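Local coordinates for Ctr9 protein (Myceliophthora thermophila, PDB 6AF0) that probably takes part in binding the RNA polymerase II complex, this part of it being a long helical scaffold with tetratricopeptide repeats, at residues L352-E357 against D368-A373; N738-Q743 against E768-A773. All blocks are in the same frame, centred on the assembly; numbering follows the deposited sequence.

How the interactions relate
Both interactions join neighbouring helices of the long helical scaffold, but at different levels of a helical pair. Interaction 1 is buried along the flanks of helices 343-360 and 363-376, where an alanine and two tyrosine rings do the work and the polar bonds run within each segment or outward. Interaction 2 sits where helix 739-752 begins and helix 756-770 ends; it is also largely buried, yet more polar, with a tyrosine-aspartate hydrogen bond crossing between segments and with more contacts to other protein chains, which touch interaction 1 only at Arg355. No element is shared: the centres of interactions 1 and 2 are 61 Å apart, on opposite sides of the chain's centre.

Interaction 1. Residues L352-E357 against D368-A373; sequences LLARKE and DYYRRA
Glu357 OE1, at the end of a side chain that packs on Tyr369, forms a salt bridge with Arg365 NH2. The neighbouring Lys356 NZ also approaches OE1, though its closeness as modelled is doubtful, and the same NZ forms a salt bridge with Asp330. Further back along the Glu357 chain, CG lies 3.9 Å from CE2 of Tyr369. Leu353 works on the same ring, its CB 3.5 Å from Tyr369 CD2, while the carbonyl O of Leu353 lies in the ring plane, at the edge. Tyr369 CG stands anti to its own carbonyl carbon (chi1 -73°), and CD2 and CE2 lie against Leu353 and Glu357.

Ala354 faces both tyrosines. Its CB lies 3.8 Å from Tyr369 CB, and on the other flank it makes a CH-pi contact with Tyr370, 3.4 Å from the ring centroid and only 6° off the ring normal. The methyl is therefore set squarely over the middle of that face, nearly equidistant from all six ring carbons. The Tyr370 hydroxyl passes on beside Arg355, with OH 3.9 Å from CG, and hydrogen-bonds His358; the Arg355 guanidinium turns instead to Tyr351 through NE. Backbones come close at the alanine, where the CA atoms of Ala354 and Tyr369 are 5.1 Å apart. The axes of segments 352-357 and 368-373 run at 161° and approach to 8.1 Å: an antiparallel helical hairpin of helices 343-360 and 363-376, the kind of pair from which TPR-type superhelical scaffolds are stacked.

Interaction 2. Residues N738-Q743 against E768-A773; sequences NAYAAQ and ETIQDA
Tyr740 leaves the first turn of helix 739-752 and reaches across to Ile770 and Asp772. From CB, chi1 of -72° sets CG anti to the carbonyl carbon, and the ring then extends toward the end of helix 756-770. CD2 is the first ring atom to meet the other segment, 4.0 Å from CD1 of Ile770, and CE2 comes nearer to the same methyl, at 3.3 Å; the approach is oblique. CZ lies near both Ile770 CD1 and Asp772 OD2. At the tip, the hydroxyl passes 3.6 Å from Ile770 CG2 and donates a hydrogen bond to Asp772, OH to OD2 2.9 Å. OD2 lies in the plane of the ring, but the hydroxyl meets the carboxylate from above its plane, 39° out of it. A phenylalanine here would keep the ring against Ile770 but would probably cost Asp772 OD2 its tyrosine donor, leaving the carboxylate more able to turn; a weak bond to His774 would remain.

Helices 739-752 and 756-770 form a helical pair, and the chain then turns through Gln771, at positive phi, into helix 773-785, the start of a predicted TPR; the tyrosine thus spans from the opening of one helix to the turn between the next two. Beside it, Ala739 CB touches both Thr769 CG2, at 3.4 Å, and Ile770 CD1, at 3.6 Å. Thr769 OG1 bonds to the backbone of another protein chain. Asn738 is the N-cap of helix 739-752: its OD1 accepts from Ala741 N at 2.7 Å, with a nearly straight N-H...O angle of 169°.

Interaction 1. Residues L352-E357 against D368-A373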
loop_
_atom_site.group_PDB
_atom_site.type_symbol
_atom_site.label_atom_id
_atom_site.label_comp_id
_atom_site.label_asym_id
_atom_site.label_seq_id
_atom_site.Cartn_x
_atom_site.Cartn_y
_atom_site.Cartn_z
ATOM N N LEU A 352 -0.817 17.117 22.138
ATOM C CA LEU A 352 -1.464 16.446 23.281
ATOM C C LEU A 352 -2.946 16.771 23.406
ATOM O O LEU A 352 -3.760 15.877 23.599
ATOM C CB LEU A 352 -0.756 16.781 24.590
ATOM C CG LEU A 352 0.699 16.308 24.696
ATOM C CD1 LEU A 352 1.350 16.870 25.947
ATOM C CD2 LEU A 352 0.786 14.798 24.692
ATOM N N LEU A 353 -3.290 18.045 23.296
ATOM C CA LEU A 353 -4.684 18.466 23.288
ATOM C C LEU A 353 -5.435 17.842 22.113
ATOM O O LEU A 353 -6.555 17.384 22.262
ATOM C CB LEU A 353 -4.792 19.993 23.221
ATOM C CG LEU A 353 -4.262 20.820 24.395
ATOM C CD1 LEU A 353 -4.679 22.278 24.299
ATOM C CD2 LEU A 353 -4.747 20.243 25.707
ATOM N N ALA A 354 -4.818 17.815 20.948
ATOM C CA ALA A 354 -5.438 17.169 19.807
ATOM C C ALA A 354 -5.792 15.716 20.140
ATOM O O ALA A 354 -6.928 15.299 19.933
ATOM C CB ALA A 354 -4.532 17.227 18.579
ATOM N N ARG A 355 -4.838 14.958 20.673
ATOM C CA ARG A 355 -5.075 13.555 20.979
ATOM C C ARG A 355 -6.104 13.388 22.075
ATOM O O ARG A 355 -6.758 12.348 22.152
ATOM C CB ARG A 355 -3.815 12.854 21.437
ATOM C CG ARG A 355 -2.720 12.799 20.413
ATOM C CD ARG A 355 -1.694 11.765 20.834
ATOM N NE ARG A 355 -1.691 10.615 19.945
ATOM C CZ ARG A 355 -1.901 9.355 20.311
ATOM N NH1 ARG A 355 -2.113 9.023 21.579
ATOM N NH2 ARG A 355 -1.879 8.406 19.385
ATOM N N LYS A 356 -6.225 14.370 22.955
ATOM C CA LYS A 356 -7.276 14.281 23.955
ATOM C C LYS A 356 -8.659 14.452 23.307
ATOM O O LYS A 356 -9.516 13.593 23.421
ATOM C CB LYS A 356 -7.091 15.296 25.074
ATOM C CG LYS A 356 -8.345 15.406 25.925
ATOM C CD LYS A 356 -8.272 16.534 26.929
ATOM C CE LYS A 356 -9.535 17.370 26.891
ATOM N NZ LYS A 356 -9.386 18.326 25.758
ATOM N N GLU A 357 -8.864 15.581 22.645
ATOM C CA GLU A 357 -10.120 15.869 21.952
ATOM C C GLU A 357 -10.461 14.839 20.884
ATOM O O GLU A 357 -11.625 14.646 20.555
ATOM C CB GLU A 357 -10.069 17.251 21.289
ATOM C CG GLU A 357 -10.101 18.421 22.257
ATOM C CD GLU A 357 -11.270 18.355 23.228
ATOM O OE1 GLU A 357 -11.132 18.895 24.339
ATOM O OE2 GLU A 357 -12.327 17.773 22.899
ATOM N N ASP A 368 -8.364 21.373 14.390
ATOM C CA ASP A 368 -7.744 22.687 14.502
ATOM C C ASP A 368 -6.469 22.566 15.318
ATOM O O ASP A 368 -5.412 22.989 14.866
ATOM C CB ASP A 368 -8.708 23.696 15.135
ATOM C CG ASP A 368 -8.197 25.118 15.057
ATOM O OD1 ASP A 368 -8.921 26.007 14.558
ATOM O OD2 ASP A 368 -7.056 25.342 15.486
ATOM N N TYR A 369 -6.580 21.949 16.495
ATOM C CA TYR A 369 -5.430 21.598 17.353
ATOM C C TYR A 369 -4.332 20.832 16.613
ATOM O O TYR A 369 -3.176 21.240 16.607
ATOM C CB TYR A 369 -5.896 20.758 18.539
ATOM C CG TYR A 369 -6.660 21.520 19.603
ATOM C CD1 TYR A 369 -6.985 22.865 19.452
ATOM C CD2 TYR A 369 -7.070 20.888 20.753
ATOM C CE1 TYR A 369 -7.678 23.546 20.435
ATOM C CE2 TYR A 369 -7.766 21.563 21.735
ATOM C CZ TYR A 369 -8.067 22.889 21.575
ATOM O OH TYR A 369 -8.768 23.539 22.566
ATOM N N TYR A 370 -4.669 19.722 15.984
ATOM C CA TYR A 370 -3.679 19.067 15.130
ATOM C C TYR A 370 -3.011 20.058 14.162
ATOM O O TYR A 370 -1.794 20.031 13.973
ATOM C CB TYR A 370 -4.303 17.928 14.317
ATOM C CG TYR A 370 -4.401 16.612 15.043
ATOM C CD1 TYR A 370 -3.280 15.969 15.495
ATOM C CD2 TYR A 370 -5.623 15.997 15.242
ATOM C CE1 TYR A 370 -3.374 14.772 16.164
ATOM C CE2 TYR A 370 -5.722 14.794 15.901
ATOM C CZ TYR A 370 -4.592 14.197 16.364
ATOM O OH TYR A 370 -4.670 12.992 17.003
ATOM N N ARG A 371 -3.824 20.901 13.528
ATOM C CA ARG A 371 -3.327 21.868 12.552
ATOM C C ARG A 371 -2.328 22.845 13.212
ATOM O O ARG A 371 -1.253 23.122 12.670
ATOM C CB ARG A 371 -4.502 22.595 11.886
ATOM C CG ARG A 371 -4.196 24.009 11.443
ATOM C CD ARG A 371 -5.443 24.816 11.147
ATOM N NE ARG A 371 -5.153 26.244 11.260
ATOM C CZ ARG A 371 -4.347 26.934 10.444
ATOM N NH1 ARG A 371 -3.714 26.349 9.425
ATOM N NH2 ARG A 371 -4.168 28.236 10.645
ATOM N N ARG A 372 -2.680 23.332 14.395
ATOM C CA ARG A 372 -1.831 24.270 15.135
ATOM C C ARG A 372 -0.517 23.632 15.570
ATOM O O ARG A 372 0.521 24.284 15.625
ATOM C CB ARG A 372 -2.589 24.820 16.351
ATOM C CG ARG A 372 -3.701 25.761 15.938
ATOM C CD ARG A 372 -4.468 26.352 17.103
ATOM N NE ARG A 372 -5.619 27.126 16.629
ATOM C CZ ARG A 372 -6.583 27.615 17.409
ATOM N NH1 ARG A 372 -6.548 27.428 18.728
ATOM N NH2 ARG A 372 -7.589 28.295 16.862
ATOM N N ALA A 373 -0.600 22.349 15.888
ATOM C CA ALA A 373 0.547 21.556 16.270
ATOM C C ALA A 373 1.498 21.397 15.097
ATOM O O ALA A 373 2.713 21.368 15.285
ATOM C CB ALA A 373 0.084 20.186 16.759
#

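Interaction 2. Residues N738-Q743 against E768-A773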
loop_
_atom_site.group_PDB
_atom_site.type_symbol
_atom_site.label_atom_id
_atom_site.label_comp_id
_atom_site.label_asym_id
_atom_site.label_seq_id
_atom_site.Cartn_x
_atom_site.Cartn_y
_atom_site.Cartn_z
ATOM N N ASN A 738 -10.683 -12.103 -24.629
ATOM C CA ASN A 738 -11.502 -13.129 -25.267
ATOM C C ASN A 738 -10.835 -13.831 -26.453
ATOM O O ASN A 738 -10.684 -13.275 -27.543
ATOM C CB ASN A 738 -12.819 -12.509 -25.729
ATOM C CG ASN A 738 -13.797 -13.537 -26.264
ATOM O OD1 ASN A 738 -13.429 -14.427 -27.056
ATOM N ND2 ASN A 738 -15.060 -13.412 -25.853
ATOM N N ALA A 739 -10.496 -15.091 -26.253
ATOM C CA ALA A 739 -9.747 -15.839 -27.249
ATOM C C ALA A 739 -10.651 -16.407 -28.352
ATOM O O ALA A 739 -10.236 -16.525 -29.509
ATOM C CB ALA A 739 -8.999 -16.946 -26.553
ATOM N N TYR A 740 -11.893 -16.727 -27.992
ATOM C CA TYR A 740 -12.838 -17.361 -28.918
ATOM C C TYR A 740 -13.271 -16.416 -30.016
ATOM O O TYR A 740 -13.431 -16.817 -31.168
ATOM C CB TYR A 740 -14.068 -17.933 -28.169
ATOM C CG TYR A 740 -13.715 -19.169 -27.354
ATOM C CD1 TYR A 740 -13.891 -20.449 -27.862
ATOM C CD2 TYR A 740 -13.130 -19.046 -26.108
ATOM C CE1 TYR A 740 -13.495 -21.559 -27.140
ATOM C CE2 TYR A 740 -12.756 -20.149 -25.374
ATOM C CZ TYR A 740 -12.926 -21.399 -25.897
ATOM O OH TYR A 740 -12.548 -22.486 -25.151
ATOM N N ALA A 741 -13.451 -15.155 -29.647
ATOM C CA ALA A 741 -13.827 -14.115 -30.607
ATOM C C ALA A 741 -12.696 -13.821 -31.591
ATOM O O ALA A 741 -12.927 -13.688 -32.782
ATOM C CB ALA A 741 -14.214 -12.846 -29.864
ATOM N N ALA A 742 -11.486 -13.712 -31.055
ATOM C CA ALA A 742 -10.288 -13.522 -31.842
ATOM C C ALA A 742 -10.064 -14.693 -32.791
ATOM O O ALA A 742 -9.799 -14.500 -33.976
ATOM C CB ALA A 742 -9.092 -13.350 -30.922
ATOM N N GLN A 743 -10.194 -15.908 -32.273
ATOM C CA GLN A 743 -10.041 -17.098 -33.104
ATOM C C GLN A 743 -11.095 -17.159 -34.203
ATOM O O GLN A 743 -10.817 -17.616 -35.293
ATOM C CB GLN A 743 -10.121 -18.359 -32.267
ATOM C CG GLN A 743 -9.375 -19.533 -32.863
ATOM C CD GLN A 743 -9.992 -20.868 -32.503
ATOM O OE1 GLN A 743 -11.090 -20.917 -31.963
ATOM N NE2 GLN A 743 -9.288 -21.958 -32.790
ATOM N N GLU A 768 -2.139 -21.034 -26.846
ATOM C CA GLU A 768 -1.577 -21.130 -25.501
ATOM C C GLU A 768 -2.617 -20.830 -24.418
ATOM O O GLU A 768 -2.410 -21.202 -23.256
ATOM C CB GLU A 768 -0.345 -20.238 -25.328
ATOM C CG GLU A 768 -0.612 -18.746 -25.421
ATOM C CD GLU A 768 0.536 -17.916 -24.870
ATOM O OE1 GLU A 768 0.290 -16.762 -24.451
ATOM O OE2 GLU A 768 1.687 -18.410 -24.859
ATOM N N THR A 769 -3.720 -20.169 -24.793
ATOM C CA THR A 769 -4.818 -19.871 -23.842
ATOM C C THR A 769 -6.044 -20.801 -23.883
ATOM O O THR A 769 -6.826 -20.779 -22.940
ATOM C CB THR A 769 -5.311 -18.395 -23.922
ATOM O OG1 THR A 769 -6.206 -18.127 -22.839
ATOM C CG2 THR A 769 -6.038 -18.087 -25.220
ATOM N N ILE A 770 -6.217 -21.611 -24.929
ATOM C CA ILE A 770 -7.451 -22.396 -25.067
ATOM C C ILE A 770 -7.278 -23.889 -24.814
ATOM O O ILE A 770 -7.956 -24.432 -23.936
ATOM C CB ILE A 770 -8.150 -22.140 -26.413
ATOM C CG1 ILE A 770 -8.651 -20.701 -26.477
ATOM C CG2 ILE A 770 -9.344 -23.058 -26.609
ATOM C CD1 ILE A 770 -9.418 -20.237 -25.253
ATOM N N GLN A 771 -6.397 -24.549 -25.569
ATOM C CA GLN A 771 -6.107 -26.001 -25.383
ATOM C C GLN A 771 -7.209 -26.982 -25.834
ATOM O O GLN A 771 -7.100 -28.180 -25.595
ATOM C CB GLN A 771 -5.775 -26.332 -23.917
ATOM C CG GLN A 771 -4.791 -25.389 -23.265
ATOM C CD GLN A 771 -3.511 -25.317 -24.045
ATOM O OE1 GLN A 771 -2.982 -26.349 -24.460
ATOM N NE2 GLN A 771 -3.010 -24.101 -24.268
ATOM N N ASP A 772 -8.263 -26.490 -26.472
ATOM C CA ASP A 772 -9.332 -27.355 -26.965
ATOM C C ASP A 772 -8.795 -28.064 -28.179
ATOM O O ASP A 772 -7.849 -27.591 -28.794
ATOM C CB ASP A 772 -10.583 -26.546 -27.328
ATOM C CG ASP A 772 -11.306 -26.001 -26.097
ATOM O OD1 ASP A 772 -10.971 -26.417 -24.960
ATOM O OD2 ASP A 772 -12.213 -25.155 -26.264
ATOM N N ALA A 773 -9.381 -29.206 -28.510
ATOM C CA ALA A 773 -8.965 -29.968 -29.687
ATOM C C ALA A 773 -9.099 -29.136 -30.948
ATOM O O ALA A 773 -8.167 -29.050 -31.731
ATOM C CB ALA A 773 -9.781 -31.242 -29.816
#